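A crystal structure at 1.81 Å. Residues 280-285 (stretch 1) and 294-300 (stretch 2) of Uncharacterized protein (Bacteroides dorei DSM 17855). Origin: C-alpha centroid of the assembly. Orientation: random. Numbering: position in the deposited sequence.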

# COMPACT_ATOMS: atom_id res chain seq x y z
N GLU A 280 13.92 7.85 -11.11
CA GLU A 280 13.85 7.14 -9.86
C GLU A 280 12.91 7.90 -8.89
O GLU A 280 12.94 9.12 -8.77
CB GLU A 280 15.25 6.98 -9.21
CG GLU A 280 16.25 6.16 -10.01
CD GLU A 280 16.09 4.65 -9.83
OE1 GLU A 280 15.46 4.02 -10.70
OE2 GLU A 280 16.58 4.10 -8.81
N ALA A 281 12.10 7.13 -8.16
CA ALA A 281 11.28 7.70 -7.10
C ALA A 281 12.11 7.68 -5.80
O ALA A 281 12.75 6.68 -5.47
CB ALA A 281 10.00 6.88 -6.93
N TYR A 282 12.15 8.80 -5.13
CA TYR A 282 12.88 8.91 -3.87
C TYR A 282 11.98 9.12 -2.66
O TYR A 282 12.43 9.04 -1.52
CB TYR A 282 13.96 10.00 -3.99
CG TYR A 282 13.49 11.42 -4.15
CD1 TYR A 282 13.12 12.18 -3.06
CD2 TYR A 282 13.47 12.02 -5.40
CE1 TYR A 282 12.69 13.48 -3.20
CE2 TYR A 282 13.04 13.33 -5.56
CZ TYR A 282 12.67 14.06 -4.44
OH TYR A 282 12.25 15.35 -4.56
N GLN A 283 10.70 9.32 -2.90
CA GLN A 283 9.71 9.16 -1.81
C GLN A 283 8.56 8.28 -2.30
O GLN A 283 7.96 8.53 -3.35
CB GLN A 283 9.19 10.51 -1.33
CG GLN A 283 8.38 10.40 -0.02
CD GLN A 283 8.13 11.74 0.65
OE1 GLN A 283 8.98 12.22 1.39
NE2 GLN A 283 6.97 12.34 0.39
N ILE A 284 8.33 7.22 -1.55
CA ILE A 284 7.31 6.22 -1.85
C ILE A 284 6.41 6.03 -0.59
O ILE A 284 6.87 6.11 0.56
CB ILE A 284 8.01 4.89 -2.21
CG1 ILE A 284 8.78 5.02 -3.54
CG2 ILE A 284 7.00 3.74 -2.34
CD1 ILE A 284 9.93 4.06 -3.62
N SER A 285 5.12 5.80 -0.83
CA SER A 285 4.16 5.65 0.25
C SER A 285 3.00 4.76 -0.14
O SER A 285 2.83 4.39 -1.32
CB SER A 285 3.61 7.02 0.61
OG SER A 285 2.67 7.39 -0.40
N PRO A 294 2.43 5.21 5.77
CA PRO A 294 3.78 4.73 5.71
C PRO A 294 4.57 5.37 4.57
O PRO A 294 4.05 5.53 3.46
CB PRO A 294 3.57 3.24 5.47
CG PRO A 294 2.34 3.18 4.60
CD PRO A 294 1.54 4.42 4.90
N TRP A 295 5.84 5.68 4.80
CA TRP A 295 6.66 6.20 3.72
C TRP A 295 8.13 5.89 3.86
O TRP A 295 8.64 5.63 4.98
CB TRP A 295 6.46 7.70 3.58
CG TRP A 295 7.28 8.54 4.51
CD1 TRP A 295 8.38 9.28 4.17
CD2 TRP A 295 7.01 8.83 5.89
NE1 TRP A 295 8.87 9.93 5.29
CE2 TRP A 295 8.02 9.73 6.33
CE3 TRP A 295 6.02 8.43 6.79
CZ2 TRP A 295 8.09 10.20 7.66
CZ3 TRP A 295 6.08 8.90 8.12
CH2 TRP A 295 7.10 9.80 8.53
N ILE A 296 8.81 6.00 2.73
CA ILE A 296 10.26 5.99 2.69
C ILE A 296 10.69 7.23 1.89
O ILE A 296 10.12 7.52 0.82
CB ILE A 296 10.78 4.74 2.01
CG1 ILE A 296 10.52 3.50 2.87
CG2 ILE A 296 12.24 4.86 1.65
CD1 ILE A 296 10.90 2.22 2.16
N ASN A 297 11.68 7.96 2.41
CA ASN A 297 12.35 9.02 1.65
C ASN A 297 13.84 8.68 1.55
O ASN A 297 14.60 8.75 2.55
CB ASN A 297 12.13 10.39 2.27
CG ASN A 297 12.70 11.53 1.41
OD1 ASN A 297 13.89 11.53 1.06
ND2 ASN A 297 11.85 12.45 1.00
N LYS A 298 14.26 8.26 0.36
CA LYS A 298 15.63 7.79 0.18
C LYS A 298 16.67 8.91 0.31
O LYS A 298 17.79 8.64 0.67
CB LYS A 298 15.81 7.07 -1.14
CG LYS A 298 14.95 5.81 -1.24
CD LYS A 298 15.19 5.11 -2.56
CE LYS A 298 14.02 4.20 -2.91
NZ LYS A 298 14.39 3.25 -3.97
N ARG A 299 16.31 10.13 -0.04
CA ARG A 299 17.21 11.25 0.09
C ARG A 299 17.46 11.63 1.54
O ARG A 299 18.60 11.89 1.89
CB ARG A 299 16.68 12.44 -0.68
CG ARG A 299 16.81 12.24 -2.18
CD ARG A 299 16.85 13.57 -2.88
NE ARG A 299 16.89 13.39 -4.33
CZ ARG A 299 16.55 14.33 -5.20
NH1 ARG A 299 16.15 15.52 -4.75
NH2 ARG A 299 16.62 14.07 -6.50
N ASP A 300 16.41 11.61 2.36
CA ASP A 300 16.53 11.78 3.83
C ASP A 300 17.19 10.58 4.51
O ASP A 300 17.64 10.71 5.62
CB ASP A 300 15.17 11.97 4.49
CG ASP A 300 14.43 13.21 4.01
OD1 ASP A 300 15.11 14.13 3.51
OD2 ASP A 300 13.16 13.25 4.17

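The strand segments containing Q283 to S285 and P294 to N297 run antiparallel, their axes at 166° and 4.7 Å apart at closest approach. I284 and I296 form the hydrogen-bonded pair: I284 N donates to I296 O (3.0 Å, 160° at the hydrogen) and I296 N to I284 O (2.9 Å, 162°), so both backbones are satisfied reciprocally. A further bond, from K298 N to Y282 O (2.7 Å, 153°), extends the ladder to where stretch 2 leaves its strand. These carbonyls also receive CA-H contacts: Q283 CA lies 3.1 Å from I296 O, and W295 CA 3.2 Å from I284 O.

Q283, S285, W295 and N297 share one face. There N297 ND2 donates to Q283 OE1 (2.9 Å, 165°), an amide pairing that satisfies polar groups on buried residues; Q283 NE2 and S285 OG find partners elsewhere in the structure. The other amide atom of N297, OD1, accepts from D300 N (2.8 Å, 168°), tying the turn after the strand back to its end. I284 and I296 place their aliphatic side chains on the opposite face, both buried.

Beyond the ladder, R299 lays its guanidinium flat on the Y282 ring, planes at 8° and centres 3.9 Å apart. R299 CZ sits 21° off the ring normal, fitting a cation-pi contact, while R299 CD packs over the ring 4.1 Å from the Y282 centroid.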